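Local coordinates for protein putative rRNA methyltransferase (Sorangium cellulosum, PDB 4RWZ) that methylates 16S rRNA in the 30S ribosomal subunit to confer aminoglycoside resistance, probably at N1 of an adenine with S-adenosylmethionine as methyl donor, at residues M1-G6 against V10-A15; G36-R41 against T102-W107. One frame throughout, in Å; residues are numbered along the deposited sequence.

Contact 1 (M1-G6 against V10-A15)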
loop_
_atom_site.group_PDB
_atom_site.type_symbol
_atom_site.label_atom_id
_atom_site.label_comp_id
_atom_site.label_asym_id
_atom_site.label_seq_id
_atom_site.Cartn_x
_atom_site.Cartn_y
_atom_site.Cartn_z
ATOM N N MET A 1 11.465 -1.202 12.350
ATOM C CA MET A 1 10.981 -0.820 11.015
ATOM C C MET A 1 12.140 -0.128 10.319
ATOM O O MET A 1 12.845 0.650 10.970
ATOM C CB MET A 1 9.831 0.160 11.154
ATOM C CG MET A 1 9.243 0.599 9.829
ATOM S SD MET A 1 7.681 1.538 9.940
ATOM C CE MET A 1 8.167 3.025 10.782
ATOM N N ILE A 2 12.319 -0.363 9.019
ATOM C CA ILE A 2 13.456 0.237 8.311
ATOM C C ILE A 2 12.970 1.442 7.510
ATOM O O ILE A 2 12.033 1.316 6.694
ATOM C CB ILE A 2 14.114 -0.791 7.366
ATOM C CG1 ILE A 2 14.630 -2.051 8.124
ATOM C CG2 ILE A 2 15.254 -0.106 6.588
ATOM C CD1 ILE A 2 15.550 -1.768 9.312
ATOM N N VAL A 3 13.545 2.613 7.779
ATOM C CA VAL A 3 13.171 3.855 7.099
ATOM C C VAL A 3 14.303 4.298 6.169
ATOM O O VAL A 3 15.487 4.258 6.556
ATOM C CB VAL A 3 12.865 4.938 8.124
ATOM C CG1 VAL A 3 12.688 6.323 7.461
ATOM C CG2 VAL A 3 11.559 4.558 8.882
ATOM N N GLN A 4 13.949 4.669 4.935
ATOM C CA GLN A 4 14.930 5.088 3.959
ATOM C C GLN A 4 15.100 6.584 4.080
ATOM O O GLN A 4 14.105 7.311 4.075
ATOM C CB GLN A 4 14.501 4.689 2.536
ATOM C CG GLN A 4 15.661 4.798 1.507
ATOM C CD GLN A 4 16.705 3.665 1.713
ATOM O OE1 GLN A 4 16.387 2.600 2.229
ATOM N NE2 GLN A 4 17.944 3.924 1.343
ATOM N N LEU A 5 16.345 7.058 4.208
ATOM C CA LEU A 5 16.622 8.487 4.195
ATOM C C LEU A 5 17.769 8.761 3.227
ATOM O O LEU A 5 18.947 8.704 3.639
ATOM C CB LEU A 5 17.045 8.992 5.588
ATOM C CG LEU A 5 16.036 8.955 6.741
ATOM C CD1 LEU A 5 16.706 9.441 8.031
ATOM C CD2 LEU A 5 14.754 9.759 6.469
ATOM N N GLY A 6 17.447 8.993 1.960
ATOM C CA GLY A 6 18.450 9.000 0.926
ATOM C C GLY A 6 19.121 7.622 0.859
ATOM O O GLY A 6 18.456 6.611 0.745
ATOM N N VAL A 10 17.570 3.562 8.251
ATOM C CA VAL A 10 17.610 3.836 9.677
ATOM C C VAL A 10 16.534 2.979 10.352
ATOM O O VAL A 10 15.532 2.649 9.718
ATOM C CB VAL A 10 17.380 5.331 9.911
ATOM C CG1 VAL A 10 17.207 5.648 11.378
ATOM C CG2 VAL A 10 18.587 6.130 9.343
ATOM N N THR A 11 16.732 2.604 11.615
ATOM C CA THR A 11 15.734 1.777 12.300
ATOM C C THR A 11 14.848 2.680 13.165
ATOM O O THR A 11 15.351 3.533 13.881
ATOM C CB THR A 11 16.404 0.664 13.142
ATOM O OG1 THR A 11 17.169 -0.200 12.280
ATOM C CG2 THR A 11 15.349 -0.182 13.854
ATOM N N TRP A 12 13.527 2.535 13.071
ATOM C CA TRP A 12 12.589 3.297 13.910
ATOM C C TRP A 12 11.845 2.326 14.790
ATOM O O TRP A 12 11.726 1.161 14.421
ATOM C CB TRP A 12 11.521 4.028 13.081
ATOM C CG TRP A 12 11.971 5.300 12.444
ATOM C CD1 TRP A 12 13.242 5.645 12.092
ATOM C CD2 TRP A 12 11.135 6.399 12.086
ATOM N NE1 TRP A 12 13.241 6.903 11.524
ATOM C CE2 TRP A 12 11.960 7.387 11.516
ATOM C CE3 TRP A 12 9.765 6.645 12.202
ATOM C CZ2 TRP A 12 11.459 8.599 11.052
ATOM C CZ3 TRP A 12 9.265 7.845 11.726
ATOM C CH2 TRP A 12 10.111 8.808 11.159
ATOM N N THR A 13 11.353 2.807 15.940
ATOM C CA THR A 13 10.465 2.031 16.811
ATOM C C THR A 13 9.053 2.542 16.608
ATOM O O THR A 13 8.855 3.555 15.938
ATOM C CB THR A 13 10.813 2.202 18.310
ATOM O OG1 THR A 13 10.675 3.583 18.677
ATOM C CG2 THR A 13 12.233 1.765 18.593
ATOM N N ARG A 14 8.069 1.858 17.189
ATOM C CA ARG A 14 6.681 2.286 17.075
ATOM C C ARG A 14 6.521 3.653 17.756
ATOM O O ARG A 14 5.788 4.520 17.259
ATOM C CB ARG A 14 5.731 1.205 17.647
ATOM C CG ARG A 14 4.254 1.605 17.871
ATOM C CD ARG A 14 3.378 1.511 16.602
ATOM N NE ARG A 14 1.988 1.852 16.920
ATOM C CZ ARG A 14 0.913 1.427 16.250
ATOM N NH1 ARG A 14 1.046 0.637 15.176
ATOM N NH2 ARG A 14 -0.303 1.801 16.652
ATOM N N ALA A 15 7.270 3.872 18.843
ATOM C CA ALA A 15 7.221 5.145 19.567
ATOM C C ALA A 15 7.774 6.298 18.726
ATOM O O ALA A 15 7.250 7.402 18.787
ATOM C CB ALA A 15 7.966 5.050 20.924
#
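Two first torsions bring the Val3 side chain against one face of the Trp12 indole: in Val3 (chi1 171°) CG1 stands opposite the backbone N and CG2 opposite the carbonyl carbon, while in Trp12 (chi1 -79°) CG lies opposite the carbonyl carbon and the ring is carried across toward Val3. Val3 CG2 then sits 3.6 Å from the centroid of the five-membered ring of Trp12, almost on its normal, a CH-pi contact. A beta-branched residue suits this place, because it favours extended backbone and holds a methyl stiffly against the ring. Met1 reaches the same tryptophan by an extended chain that bends only at its thioether, bringing CE to 4.2 Å from Trp12 CB. These contacts rest on an antiparallel beta hairpin, 2-5 with 8-11. Val3 and Val10 form a hydrogen-bonded pair: Val3 N gives to Val10 O at 2.8 Å, practically straight at 178°, and Val10 N gives back to Val3 O, also at 2.8 Å. Past the last strand residue, Trp12 N still bonds Met1 O at 2.9 Å. Met1 N gives a longer bond of 3.2 Å to Trp12 O; it is also hydrogen-bonded to the carboxylate of Glu93 (OE2). Leu5 CD1 extends the apolar face, 4.0 Å from Val10 CG2. On the other face, Ile2 CD1 lies 3.7 Å from Thr11 OG1. The hairpin is joined to strand 80-84 by backbone bonds from Ile2 and Gln4, and Leu81 packs against both Val3 and Trp12.

Contact 2 (G36-R41 against T102-W107)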
loop_
_atom_site.group_PDB
_atom_site.type_symbol
_atom_site.label_atom_id
_atom_site.label_comp_id
_atom_site.label_asym_id
_atom_site.label_seq_id
_atom_site.Cartn_x
_atom_site.Cartn_y
_atom_site.Cartn_z
ATOM N N GLY A 36 8.191 6.324 -5.231
ATOM C CA GLY A 36 7.537 7.023 -4.120
ATOM C C GLY A 36 6.909 8.357 -4.431
ATOM O O GLY A 36 6.498 9.106 -3.523
ATOM N N ARG A 37 6.883 8.709 -5.704
ATOM C CA ARG A 37 6.396 10.017 -6.087
ATOM C C ARG A 37 4.917 10.182 -5.774
ATOM O O ARG A 37 4.483 11.303 -5.437
ATOM C CB ARG A 37 6.678 10.303 -7.563
ATOM C CG ARG A 37 8.152 10.618 -7.777
ATOM C CD ARG A 37 8.427 10.982 -9.231
ATOM N NE ARG A 37 9.894 11.231 -9.325
ATOM C CZ ARG A 37 10.475 11.757 -10.404
ATOM N NH1 ARG A 37 9.730 12.101 -11.444
ATOM N NH2 ARG A 37 11.786 11.954 -10.425
ATOM N N PHE A 38 4.163 9.064 -5.789
ATOM C CA PHE A 38 2.738 9.202 -5.418
ATOM C C PHE A 38 2.600 9.701 -3.975
ATOM O O PHE A 38 1.715 10.495 -3.612
ATOM C CB PHE A 38 2.053 7.842 -5.568
ATOM C CG PHE A 38 0.630 7.818 -5.012
ATOM C CD1 PHE A 38 -0.409 8.455 -5.684
ATOM C CD2 PHE A 38 0.370 7.211 -3.805
ATOM C CE1 PHE A 38 -1.718 8.424 -5.137
ATOM C CE2 PHE A 38 -0.920 7.161 -3.259
ATOM C CZ PHE A 38 -1.947 7.761 -3.936
ATOM N N VAL A 39 3.500 9.208 -3.127
ATOM C CA VAL A 39 3.486 9.585 -1.696
ATOM C C VAL A 39 3.956 10.991 -1.499
ATOM O O VAL A 39 3.368 11.759 -0.710
ATOM C CB VAL A 39 4.283 8.565 -0.848
ATOM C CG1 VAL A 39 4.595 9.068 0.555
ATOM C CG2 VAL A 39 3.489 7.224 -0.777
ATOM N N TYR A 40 5.010 11.380 -2.205
ATOM C CA TYR A 40 5.410 12.779 -2.136
ATOM C C TYR A 40 4.298 13.771 -2.533
ATOM O O TYR A 40 4.030 14.764 -1.840
ATOM C CB TYR A 40 6.652 13.002 -3.031
ATOM C CG TYR A 40 7.239 14.393 -2.865
ATOM C CD1 TYR A 40 8.138 14.698 -1.823
ATOM C CD2 TYR A 40 6.892 15.408 -3.731
ATOM C CE1 TYR A 40 8.675 15.979 -1.665
ATOM C CE2 TYR A 40 7.434 16.711 -3.576
ATOM C CZ TYR A 40 8.319 16.974 -2.546
ATOM O OH TYR A 40 8.805 18.262 -2.411
ATOM N N ARG A 41 3.669 13.515 -3.663
ATOM C CA ARG A 41 2.574 14.379 -4.104
ATOM C C ARG A 41 1.416 14.355 -3.127
ATOM O O ARG A 41 0.800 15.402 -2.861
ATOM C CB ARG A 41 2.074 13.918 -5.475
ATOM C CG ARG A 41 3.072 14.206 -6.588
ATOM C CD ARG A 41 2.426 14.016 -8.007
ATOM N NE ARG A 41 2.066 12.590 -8.234
ATOM C CZ ARG A 41 2.919 11.704 -8.793
ATOM N NH1 ARG A 41 4.082 12.096 -9.266
ATOM N NH2 ARG A 41 2.552 10.487 -8.978
ATOM N N THR A 102 -3.161 2.149 -0.402
ATOM C CA THR A 102 -3.220 2.150 -1.860
ATOM C C THR A 102 -2.251 1.129 -2.485
ATOM O O THR A 102 -1.143 0.880 -1.965
ATOM C CB THR A 102 -2.935 3.557 -2.450
ATOM O OG1 THR A 102 -1.651 4.015 -1.969
ATOM C CG2 THR A 102 -4.068 4.554 -2.036
ATOM N N LEU A 103 -2.712 0.471 -3.560
ATOM C CA LEU A 103 -1.815 -0.386 -4.387
ATOM C C LEU A 103 -2.003 0.112 -5.798
ATOM O O LEU A 103 -3.026 -0.169 -6.430
ATOM C CB LEU A 103 -2.217 -1.854 -4.318
ATOM C CG LEU A 103 -1.875 -2.435 -2.931
ATOM C CD1 LEU A 103 -3.102 -2.396 -2.185
ATOM C CD2 LEU A 103 -1.287 -3.816 -2.910
ATOM N N ASN A 104 -1.029 0.866 -6.284
ATOM C CA ASN A 104 -1.109 1.495 -7.614
ATOM C C ASN A 104 -0.294 0.697 -8.597
ATOM O O ASN A 104 0.926 0.714 -8.519
ATOM C CB ASN A 104 -0.511 2.896 -7.556
ATOM C CG ASN A 104 -1.368 3.839 -6.761
ATOM O OD1 ASN A 104 -2.564 3.868 -6.969
ATOM N ND2 ASN A 104 -0.776 4.586 -5.829
ATOM N N PHE A 105 -0.966 0.016 -9.514
ATOM C CA PHE A 105 -0.278 -0.796 -10.529
ATOM C C PHE A 105 0.691 -1.824 -9.962
ATOM O O PHE A 105 1.875 -1.844 -10.324
ATOM C CB PHE A 105 0.443 0.107 -11.535
ATOM C CG PHE A 105 -0.502 1.075 -12.208
ATOM C CD1 PHE A 105 -1.457 0.599 -13.086
ATOM C CD2 PHE A 105 -0.450 2.426 -11.954
ATOM C CE1 PHE A 105 -2.370 1.472 -13.705
ATOM C CE2 PHE A 105 -1.364 3.291 -12.581
ATOM C CZ PHE A 105 -2.309 2.786 -13.453
ATOM N N PRO A 106 0.196 -2.694 -9.077
ATOM C CA PRO A 106 1.068 -3.740 -8.510
ATOM C C PRO A 106 1.607 -4.661 -9.622
ATOM O O PRO A 106 0.918 -4.897 -10.604
ATOM C CB PRO A 106 0.095 -4.565 -7.617
ATOM C CG PRO A 106 -1.275 -4.313 -8.217
ATOM C CD PRO A 106 -1.190 -2.806 -8.608
ATOM N N TRP A 107 2.805 -5.172 -9.470
ATOM C CA TRP A 107 3.342 -6.125 -10.437
ATOM C C TRP A 107 2.522 -7.432 -10.429
ATOM O O TRP A 107 1.697 -7.639 -9.536
ATOM C CB TRP A 107 4.779 -6.441 -10.066
ATOM C CG TRP A 107 5.744 -5.339 -10.445
ATOM C CD1 TRP A 107 5.468 -4.155 -11.067
ATOM C CD2 TRP A 107 7.146 -5.369 -10.216
ATOM N NE1 TRP A 107 6.654 -3.437 -11.246
ATOM C CE2 TRP A 107 7.689 -4.174 -10.732
ATOM C CE3 TRP A 107 7.998 -6.305 -9.627
ATOM C CZ2 TRP A 107 9.081 -3.887 -10.672
ATOM C CZ3 TRP A 107 9.359 -6.023 -9.580
ATOM C CH2 TRP A 107 9.875 -4.826 -10.102
#
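The first turn of helix 37-45 runs past the end of strand 98-104 with its nearest alpha carbons, Phe38 CA and Asn104 CA, 8.9 Å apart, so side chains alone span the gap and no hydrogen bond crosses it. Phe38 does most of the spanning. With CG opposite the backbone N (chi1 171°), its ring leaves the helix toward the strand and turns one face to Asn104. The amide nitrogen ND2 of Asn104 stands 3.4 Å above the ring plane, over its centre, and lies 3.5 Å from Phe38 CD2. The two planes are 72° apart, so the amide stands up from the ring instead of stacking on it. Thr102, two residues earlier and on the same side of the strand, brings its OG1 obliquely to 3.5 Å from Phe38 CE2. That hydroxyl has a stronger partner, Asp30 OD1, to which it is hydrogen-bonded; Asp30 also touches Phe38 and Asn104. Strand 26-31 lies directly beside 98-104 in the parallel part of the sheet, and the Thr102 backbone is hydrogen-bonded to those of Ile29 and Val31. This is the Rossmann-like methyltransferase fold, in which a glycine-rich turn after the first strand of the central sheet, here 26-31, leads into a helix and characteristically lines the S-adenosylmethionine pocket. Gly36, the N-cap, ends that turn with a positive phi of 81°, a conformation that glycine adopts readily. An aromatic ring suits position 38 because its broad flat face can accept a polar neighbour as well as an apolar one. Amide hydrogens carry partial positive charge and the ring face is electron-rich, so this approach is probably mildly attractive, though much weaker than a conventional hydrogen bond.

The centre of contact 1, a surface contact, is about 17 Å from the centre of the chain, and that of contact 2 about 8 Å; the two centres are 19 Å apart and the nearest atoms about 10 Å, so the contacts do not touch. The hairpin of contact 1 adjoins strand 80-84 at the margin of the large sheet, two strands from 26-31, beside which contact 2 forms. Helix 62-68 reaches both regions: Ser65 hydrogen-bonds Gly6 N, while Val64, Arg67 and Ala68 meet Tyr40. Contact 2, next to the glycine-rich turn, is consistent with a place beside the cofactor pocket, whereas contact 1 belongs to the amino-terminal hairpin at the edge of the same fold.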